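Local coordinates for protein L-threonine dehydrogenase (Flavobacterium frigidimaris, PDB 2YY7) that probably oxidises L-threonine at its 3-hydroxyl group with NAD+ as hydride acceptor, as a UDP-galactose 4-epimerase-like member of the short-chain dehydrogenase/reductase superfamily, at residues S238-A243 with E290-K295; E129-Y134 with A281-S286. All blocks are in the same frame, centred on the assembly; numbering follows the deposited sequence.

Contact 1 (S238-A243 with E290-K295); sequences SSYNLA and EDWDWK
The two backbones run in roughly the same direction, 33° apart, and side chains fill the gap between them. S238-A243 includes a short, weakly bonded strand about 240-241, which pairs in parallel with strand 164-174 of the Rossmann-type sheet. E290-K295 leaves the end of helix 286-292, with D293 at positive phi. Y240 points across, and its OH donates to OD2 of D291 at 2.7 Å, meeting the anti lone pair of that oxygen. W292 CG takes the crowded position (chi1 44°). The W292 indole meets Y240 edge to face, planes 86° apart. Its NE1 sits 3.4 Å above the centre of the Y240 ring. L242 crosses W294 at about a right angle. CD1 of L242 makes a CH-pi contact 3.4 Å from the centroid of the five-membered ring of W294, and also packs on W292. NE1 of W294 donates in its ring plane to O of A243, at 3.1 Å. Y240, L242 and W292 all pack on I168 of strand 164-174. The Y240 hydroxyl also bonds to N of K235 and I236. Three bonds thus grip this buried hydroxyl, and the in-plane N-H bond of W294 helps to hold the indole, within otherwise apolar packing.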
ATOM      1  N   SER A 238       4.962 -12.030  -0.250  1.00 11.18           N
ATOM      2  CA  SER A 238       3.991 -10.984   0.027  1.00 10.68           C
ATOM      3  C   SER A 238       2.933 -11.762   0.813  1.00 11.83           C
ATOM      4  O   SER A 238       2.974 -11.805   2.042  1.00 11.05           O
ATOM      5  CB  SER A 238       3.418 -10.426  -1.283  1.00 10.61           C
ATOM      6  OG  SER A 238       3.031 -11.470  -2.166  1.00  9.32           O
ATOM      7  N   SER A 239       2.006 -12.397   0.099  1.00 12.10           N
ATOM      8  CA  SER A 239       0.977 -13.221   0.734  1.00 10.95           C
ATOM      9  C   SER A 239       0.337 -14.118  -0.322  1.00 11.39           C
ATOM     10  O   SER A 239       0.153 -13.706  -1.471  1.00 11.47           O
ATOM     11  CB  SER A 239      -0.096 -12.358   1.402  1.00  9.92           C
ATOM     12  OG  SER A 239      -0.951 -13.155   2.217  1.00 10.34           O
ATOM     13  N   TYR A 240       0.008 -15.343   0.076  1.00 10.79           N
ATOM     14  CA  TYR A 240      -0.599 -16.321  -0.822  1.00 10.93           C
ATOM     15  C   TYR A 240      -2.112 -16.230  -0.916  1.00 10.92           C
ATOM     16  O   TYR A 240      -2.795 -16.060   0.097  1.00 10.36           O
ATOM     17  CB  TYR A 240      -0.264 -17.744  -0.357  1.00 11.10           C
ATOM     18  CG  TYR A 240       1.074 -18.281  -0.800  1.00  9.48           C
ATOM     19  CD1 TYR A 240       1.210 -18.937  -2.024  1.00 10.37           C
ATOM     20  CD2 TYR A 240       2.199 -18.158   0.010  1.00  9.64           C
ATOM     21  CE1 TYR A 240       2.439 -19.464  -2.428  1.00 10.01           C
ATOM     22  CE2 TYR A 240       3.430 -18.679  -0.383  1.00  9.73           C
ATOM     23  CZ  TYR A 240       3.539 -19.331  -1.601  1.00 10.66           C
ATOM     24  OH  TYR A 240       4.748 -19.860  -1.985  1.00 10.34           O
ATOM     25  N   ASN A 241      -2.635 -16.333  -2.133  1.00 11.24           N
ATOM     26  CA  ASN A 241      -4.076 -16.366  -2.314  1.00 12.19           C
ATOM     27  C   ASN A 241      -4.413 -17.705  -1.644  1.00 12.33           C
ATOM     28  O   ASN A 241      -3.604 -18.634  -1.681  1.00 11.29           O
ATOM     29  CB  ASN A 241      -4.442 -16.425  -3.804  1.00 13.48           C
ATOM     30  CG  ASN A 241      -4.853 -15.071  -4.371  1.00 12.95           C
ATOM     31  OD1 ASN A 241      -4.795 -14.049  -3.689  1.00 15.53           O
ATOM     32  ND2 ASN A 241      -5.271 -15.065  -5.628  1.00 10.73           N
ATOM     33  N   LEU A 242      -5.581 -17.799  -1.023  1.00 12.29           N
ATOM     34  CA  LEU A 242      -5.993 -19.029  -0.352  1.00 12.02           C
ATOM     35  C   LEU A 242      -7.496 -19.193  -0.552  1.00 12.62           C
ATOM     36  O   LEU A 242      -8.266 -18.277  -0.279  1.00 11.91           O
ATOM     37  CB  LEU A 242      -5.675 -18.949   1.146  1.00 11.06           C
ATOM     38  CG  LEU A 242      -5.834 -20.251   1.936  1.00 12.00           C
ATOM     39  CD1 LEU A 242      -4.608 -21.131   1.714  1.00 11.83           C
ATOM     40  CD2 LEU A 242      -5.988 -19.944   3.422  1.00 12.10           C
ATOM     41  N   ALA A 243      -7.921 -20.357  -1.023  1.00 13.28           N
ATOM     42  CA  ALA A 243      -9.340 -20.566  -1.269  1.00 13.48           C
ATOM     43  C   ALA A 243      -9.870 -21.915  -0.815  1.00 13.24           C
ATOM     44  O   ALA A 243      -9.113 -22.867  -0.613  1.00 12.92           O
ATOM     45  CB  ALA A 243      -9.632 -20.374  -2.750  1.00 13.29           C
ATOM     46  N   GLU A 290       0.329 -25.474  -5.326  1.00 14.75           N
ATOM     47  CA  GLU A 290       1.527 -25.933  -6.023  1.00 18.10           C
ATOM     48  C   GLU A 290       2.804 -25.799  -5.188  1.00 17.56           C
ATOM     49  O   GLU A 290       3.612 -26.729  -5.131  1.00 17.94           O
ATOM     50  CB  GLU A 290       1.681 -25.161  -7.342  1.00 17.62           C
ATOM     51  CG  GLU A 290       3.021 -25.336  -8.042  1.00 23.56           C
ATOM     52  CD  GLU A 290       3.123 -24.514  -9.320  1.00 23.93           C
ATOM     53  OE1 GLU A 290       4.214 -24.483  -9.928  1.00 33.82           O
ATOM     54  OE2 GLU A 290       2.111 -23.896  -9.718  1.00 32.49           O
ATOM     55  N   ASP A 291       2.982 -24.654  -4.534  1.00 16.42           N
ATOM     56  CA  ASP A 291       4.182 -24.413  -3.730  1.00 15.79           C
ATOM     57  C   ASP A 291       4.300 -25.207  -2.434  1.00 15.69           C
ATOM     58  O   ASP A 291       5.356 -25.778  -2.153  1.00 14.79           O
ATOM     59  CB  ASP A 291       4.318 -22.924  -3.401  1.00 15.21           C
ATOM     60  CG  ASP A 291       4.531 -22.068  -4.638  1.00 17.27           C
ATOM     61  OD1 ASP A 291       4.790 -22.634  -5.723  1.00 17.81           O
ATOM     62  OD2 ASP A 291       4.447 -20.827  -4.516  1.00 15.61           O
ATOM     63  N   TRP A 292       3.241 -25.235  -1.630  1.00 14.44           N
ATOM     64  CA  TRP A 292       3.309 -25.977  -0.378  1.00 14.94           C
ATOM     65  C   TRP A 292       2.181 -26.977  -0.146  1.00 15.35           C
ATOM     66  O   TRP A 292       1.870 -27.322   0.994  1.00 15.53           O
ATOM     67  CB  TRP A 292       3.426 -25.016   0.819  1.00 13.44           C
ATOM     68  CG  TRP A 292       2.512 -23.829   0.788  1.00 13.39           C
ATOM     69  CD1 TRP A 292       2.719 -22.649   0.125  1.00 10.87           C
ATOM     70  CD2 TRP A 292       1.272 -23.683   1.489  1.00 11.67           C
ATOM     71  NE1 TRP A 292       1.685 -21.776   0.378  1.00 10.86           N
ATOM     72  CE2 TRP A 292       0.783 -22.385   1.212  1.00 11.78           C
ATOM     73  CE3 TRP A 292       0.526 -24.522   2.329  1.00 13.61           C
ATOM     74  CZ2 TRP A 292      -0.419 -21.905   1.745  1.00  9.64           C
ATOM     75  CZ3 TRP A 292      -0.669 -24.046   2.861  1.00 10.88           C
ATOM     76  CH2 TRP A 292      -1.128 -22.748   2.566  1.00 12.67           C
ATOM     77  N   ASP A 293       1.582 -27.447  -1.235  1.00 16.07           N
ATOM     78  CA  ASP A 293       0.520 -28.447  -1.175  1.00 17.85           C
ATOM     79  C   ASP A 293      -0.749 -28.083  -0.421  1.00 17.05           C
ATOM     80  O   ASP A 293      -1.324 -28.928   0.265  1.00 16.02           O
ATOM     81  CB  ASP A 293       1.070 -29.749  -0.593  1.00 19.40           C
ATOM     82  CG  ASP A 293       2.044 -30.435  -1.524  1.00 26.96           C
ATOM     83  OD1 ASP A 293       1.646 -30.739  -2.668  1.00 31.74           O
ATOM     84  OD2 ASP A 293       3.201 -30.671  -1.110  1.00 35.66           O
ATOM     85  N   TRP A 294      -1.197 -26.839  -0.541  1.00 16.81           N
ATOM     86  CA  TRP A 294      -2.426 -26.446   0.130  1.00 15.60           C
ATOM     87  C   TRP A 294      -3.603 -27.214  -0.464  1.00 16.45           C
ATOM     88  O   TRP A 294      -3.681 -27.399  -1.675  1.00 15.63           O
ATOM     89  CB  TRP A 294      -2.686 -24.948  -0.037  1.00 15.05           C
ATOM     90  CG  TRP A 294      -4.109 -24.558   0.295  1.00 13.07           C
ATOM     91  CD1 TRP A 294      -4.982 -23.884  -0.508  1.00 12.95           C
ATOM     92  CD2 TRP A 294      -4.816 -24.833   1.513  1.00 14.65           C
ATOM     93  NE1 TRP A 294      -6.187 -23.720   0.130  1.00 12.78           N
ATOM     94  CE2 TRP A 294      -6.116 -24.292   1.372  1.00 13.11           C
ATOM     95  CE3 TRP A 294      -4.480 -25.484   2.710  1.00 13.05           C
ATOM     96  CZ2 TRP A 294      -7.082 -24.382   2.382  1.00 13.23           C
ATOM     97  CZ3 TRP A 294      -5.443 -25.573   3.715  1.00 15.35           C
ATOM     98  CH2 TRP A 294      -6.729 -25.024   3.542  1.00 13.73           C
ATOM     99  N   LYS A 295      -4.508 -27.657   0.402  1.00 16.79           N
ATOM    100  CA  LYS A 295      -5.716 -28.367  -0.005  1.00 19.08           C
ATOM    101  C   LYS A 295      -6.789 -28.203   1.073  1.00 18.56           C
ATOM    102  O   LYS A 295      -6.550 -28.506   2.240  1.00 19.40           O
ATOM    103  CB  LYS A 295      -5.426 -29.855  -0.250  1.00 20.06           C
ATOM    104  CG  LYS A 295      -4.353 -30.494   0.641  1.00 26.83           C
ATOM    105  CD  LYS A 295      -4.730 -30.538   2.122  1.00 32.46           C
ATOM    106  CE  LYS A 295      -3.939 -29.511   2.932  1.00 32.89           C
ATOM    107  NZ  LYS A 295      -4.296 -29.534   4.381  1.00 32.73           N
TER

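Contact 2 (E129-Y134 with A281-S286); sequences ENTPQY and ASIDDS
The Y134 ring carries CG of the adjacent Q133 over one face. Two carboxylates take part in the bonding, and they are met in different ways. OE1 of E129 is approached from above the carboxylate plane by OG of S282, which donates to it at 2.6 Å. OD2 of D284 accepts from OG of S286 through its syn lone pair, at 2.8 Å. N of S286 reaches OD2 of D284 from above the carboxylate plane, at 3.0 Å.

S282 is the centre of the side-chain contact. Its OG stands between the backbone N and the carbonyl carbon (chi1 61°). There OG of S282 donates to E129 and accepts from N of N130 at 2.8 Å, nearly straight (173°). The E129 chain starts anti to its backbone N, then bends at chi2 (71°) to bring the carboxylate back over S282. Its OE2 also lies near CB of A281.

Beyond S282 the backbones bond directly. T131 N donates to O of S282 at 3.1 Å, and D284 N donates to O of T131 at 2.9 Å. Both donors lie somewhat above the carbonyl planes. T131 and I283 lie side by side and point the same way, with CD1 of I283 3.6 Å from CB of T131. The T131 hydroxyl is bonded to the carbonyl of P127. CB of D284 packs 3.3 Å from O of T131.

The paired T131 bonds, to residues before and after I283, are the pattern of a single parallel beta bridge. It joins the loop between strand 112-118 and helix 142-161 to the loop leading into helix 286-292. D284 forms an Asx turn with S286, just where that helix begins.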
ATOM      1  N   GLU A 129     -13.972 -13.096 -10.531  1.00 14.57           N
ATOM      2  CA  GLU A 129     -14.015 -14.553 -10.515  1.00 16.44           C
ATOM      3  C   GLU A 129     -12.623 -15.164 -10.678  1.00 15.18           C
ATOM      4  O   GLU A 129     -11.841 -14.730 -11.518  1.00 15.77           O
ATOM      5  CB  GLU A 129     -14.954 -15.063 -11.613  1.00 16.12           C
ATOM      6  CG  GLU A 129     -15.535 -16.439 -11.309  1.00 24.29           C
ATOM      7  CD  GLU A 129     -16.552 -16.412 -10.173  1.00 24.47           C
ATOM      8  OE1 GLU A 129     -16.627 -17.403  -9.419  1.00 26.11           O
ATOM      9  OE2 GLU A 129     -17.290 -15.412 -10.041  1.00 26.90           O
ATOM     10  N   ASN A 130     -12.320 -16.172  -9.867  1.00 15.23           N
ATOM     11  CA  ASN A 130     -11.018 -16.832  -9.903  1.00 16.07           C
ATOM     12  C   ASN A 130      -9.883 -15.805  -9.908  1.00 14.32           C
ATOM     13  O   ASN A 130      -8.967 -15.872 -10.727  1.00 14.21           O
ATOM     14  CB  ASN A 130     -10.910 -17.737 -11.135  1.00 17.10           C
ATOM     15  CG  ASN A 130     -11.950 -18.846 -11.135  1.00 22.07           C
ATOM     16  OD1 ASN A 130     -13.144 -18.594 -11.283  1.00 27.78           O
ATOM     17  ND2 ASN A 130     -11.497 -20.078 -10.959  1.00 28.59           N
ATOM     18  N   THR A 131      -9.958 -14.852  -8.986  1.00 13.54           N
ATOM     19  CA  THR A 131      -8.944 -13.807  -8.873  1.00 11.59           C
ATOM     20  C   THR A 131      -7.546 -14.415  -8.816  1.00 12.06           C
ATOM     21  O   THR A 131      -7.271 -15.280  -7.980  1.00 10.65           O
ATOM     22  CB  THR A 131      -9.164 -12.971  -7.606  1.00 12.30           C
ATOM     23  OG1 THR A 131     -10.509 -12.477  -7.595  1.00 10.95           O
ATOM     24  CG2 THR A 131      -8.191 -11.792  -7.569  1.00 10.39           C
ATOM     25  N   PRO A 132      -6.645 -13.968  -9.707  1.00 11.32           N
ATOM     26  CA  PRO A 132      -5.263 -14.460  -9.775  1.00 11.66           C
ATOM     27  C   PRO A 132      -4.409 -14.015  -8.584  1.00 11.32           C
ATOM     28  O   PRO A 132      -4.755 -13.062  -7.886  1.00 11.28           O
ATOM     29  CB  PRO A 132      -4.738 -13.858 -11.083  1.00 10.93           C
ATOM     30  CG  PRO A 132      -5.995 -13.559 -11.880  1.00 12.55           C
ATOM     31  CD  PRO A 132      -6.923 -13.042 -10.819  1.00 12.12           C
ATOM     32  N   GLN A 133      -3.292 -14.708  -8.368  1.00 11.29           N
ATOM     33  CA  GLN A 133      -2.363 -14.376  -7.293  1.00 11.11           C
ATOM     34  C   GLN A 133      -1.779 -12.987  -7.565  1.00 11.93           C
ATOM     35  O   GLN A 133      -1.605 -12.180  -6.650  1.00 11.65           O
ATOM     36  CB  GLN A 133      -1.228 -15.404  -7.236  1.00 11.91           C
ATOM     37  CG  GLN A 133      -0.031 -14.970  -6.380  1.00  8.06           C
ATOM     38  CD  GLN A 133      -0.321 -15.002  -4.893  1.00 11.03           C
ATOM     39  OE1 GLN A 133       0.101 -14.116  -4.148  1.00 12.98           O
ATOM     40  NE2 GLN A 133      -1.025 -16.039  -4.447  1.00  7.90           N
ATOM     41  N   TYR A 134      -1.466 -12.726  -8.830  1.00 12.87           N
ATOM     42  CA  TYR A 134      -0.917 -11.439  -9.247  1.00 12.57           C
ATOM     43  C   TYR A 134      -1.997 -10.754 -10.078  1.00 12.64           C
ATOM     44  O   TYR A 134      -2.330 -11.209 -11.174  1.00 12.64           O
ATOM     45  CB  TYR A 134       0.342 -11.652 -10.092  1.00 12.70           C
ATOM     46  CG  TYR A 134       1.439 -12.409  -9.373  1.00 12.86           C
ATOM     47  CD1 TYR A 134       2.260 -11.776  -8.441  1.00 13.02           C
ATOM     48  CD2 TYR A 134       1.645 -13.767  -9.616  1.00 12.68           C
ATOM     49  CE1 TYR A 134       3.266 -12.477  -7.770  1.00 12.12           C
ATOM     50  CE2 TYR A 134       2.639 -14.476  -8.953  1.00 11.97           C
ATOM     51  CZ  TYR A 134       3.446 -13.829  -8.036  1.00 13.82           C
ATOM     52  OH  TYR A 134       4.429 -14.538  -7.387  1.00 15.65           O
ATOM     53  N   ALA A 281     -15.501 -12.502  -5.993  1.00 11.21           N
ATOM     54  CA  ALA A 281     -16.506 -13.495  -5.634  1.00 11.26           C
ATOM     55  C   ALA A 281     -15.833 -14.833  -5.327  1.00 11.63           C
ATOM     56  O   ALA A 281     -16.269 -15.565  -4.430  1.00 12.57           O
ATOM     57  CB  ALA A 281     -17.517 -13.660  -6.779  1.00 10.79           C
ATOM     58  N   SER A 282     -14.775 -15.144  -6.072  1.00 11.01           N
ATOM     59  CA  SER A 282     -14.028 -16.392  -5.897  1.00 11.93           C
ATOM     60  C   SER A 282     -12.533 -16.146  -6.129  1.00 12.27           C
ATOM     61  O   SER A 282     -12.158 -15.249  -6.881  1.00 12.07           O
ATOM     62  CB  SER A 282     -14.540 -17.456  -6.871  1.00 12.00           C
ATOM     63  OG  SER A 282     -14.355 -17.029  -8.208  1.00 12.90           O
ATOM     64  N   ILE A 283     -11.692 -16.970  -5.507  1.00 12.57           N
ATOM     65  CA  ILE A 283     -10.237 -16.812  -5.583  1.00 13.05           C
ATOM     66  C   ILE A 283      -9.466 -17.998  -6.179  1.00 13.12           C
ATOM     67  O   ILE A 283      -9.782 -19.152  -5.897  1.00 12.48           O
ATOM     68  CB  ILE A 283      -9.666 -16.553  -4.155  1.00 13.30           C
ATOM     69  CG1 ILE A 283     -10.307 -15.301  -3.545  1.00 12.86           C
ATOM     70  CG2 ILE A 283      -8.144 -16.442  -4.201  1.00 13.17           C
ATOM     71  CD1 ILE A 283      -9.925 -14.008  -4.219  1.00 12.44           C
ATOM     72  N   ASP A 284      -8.450 -17.704  -6.990  1.00 11.83           N
ATOM     73  CA  ASP A 284      -7.606 -18.750  -7.580  1.00 13.21           C
ATOM     74  C   ASP A 284      -6.359 -18.893  -6.704  1.00 11.88           C
ATOM     75  O   ASP A 284      -5.488 -18.025  -6.716  1.00 10.61           O
ATOM     76  CB  ASP A 284      -7.184 -18.379  -9.007  1.00 12.68           C
ATOM     77  CG  ASP A 284      -6.245 -19.411  -9.633  1.00 16.15           C
ATOM     78  OD1 ASP A 284      -5.850 -19.225 -10.803  1.00 19.41           O
ATOM     79  OD2 ASP A 284      -5.899 -20.406  -8.961  1.00 16.85           O
ATOM     80  N   ASP A 285      -6.272 -19.987  -5.950  1.00 12.11           N
ATOM     81  CA  ASP A 285      -5.134 -20.201  -5.064  1.00 11.83           C
ATOM     82  C   ASP A 285      -4.170 -21.283  -5.546  1.00 11.27           C
ATOM     83  O   ASP A 285      -3.596 -22.004  -4.728  1.00 11.41           O
ATOM     84  CB  ASP A 285      -5.627 -20.569  -3.666  1.00 12.06           C
ATOM     85  CG  ASP A 285      -6.393 -21.882  -3.643  1.00 14.84           C
ATOM     86  OD1 ASP A 285      -6.740 -22.341  -2.540  1.00 13.13           O
ATOM     87  OD2 ASP A 285      -6.650 -22.456  -4.727  1.00 11.67           O
ATOM     88  N   SER A 286      -3.979 -21.381  -6.860  1.00 11.57           N
ATOM     89  CA  SER A 286      -3.087 -22.391  -7.437  1.00 12.08           C
ATOM     90  C   SER A 286      -1.635 -22.354  -6.950  1.00 11.78           C
ATOM     91  O   SER A 286      -1.019 -23.408  -6.769  1.00 12.57           O
ATOM     92  CB  SER A 286      -3.105 -22.295  -8.966  1.00 11.16           C
ATOM     93  OG  SER A 286      -4.372 -22.674  -9.478  1.00 13.78           O
TER

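Contact 1 is largely buried, while contact 2 lies further out and is partly exposed. Both use the chain around helix 286-292: contact 2 takes the loop entering it, contact 1 its far end and the residues beyond. The first is built on aromatic and apolar side chains with two side-chain hydrogen bonds. The second relies on backbone bonds, a serine hydroxyl and carboxylates. Their centres are 11 Å apart, and they touch. N of A243 is hydrogen-bonded to OD1 of D285, whose carboxylate also forms a salt bridge with R289. ND2 of N241 bonds to O of D284. Segment 238-243 thus faces both ends of helix 286-292.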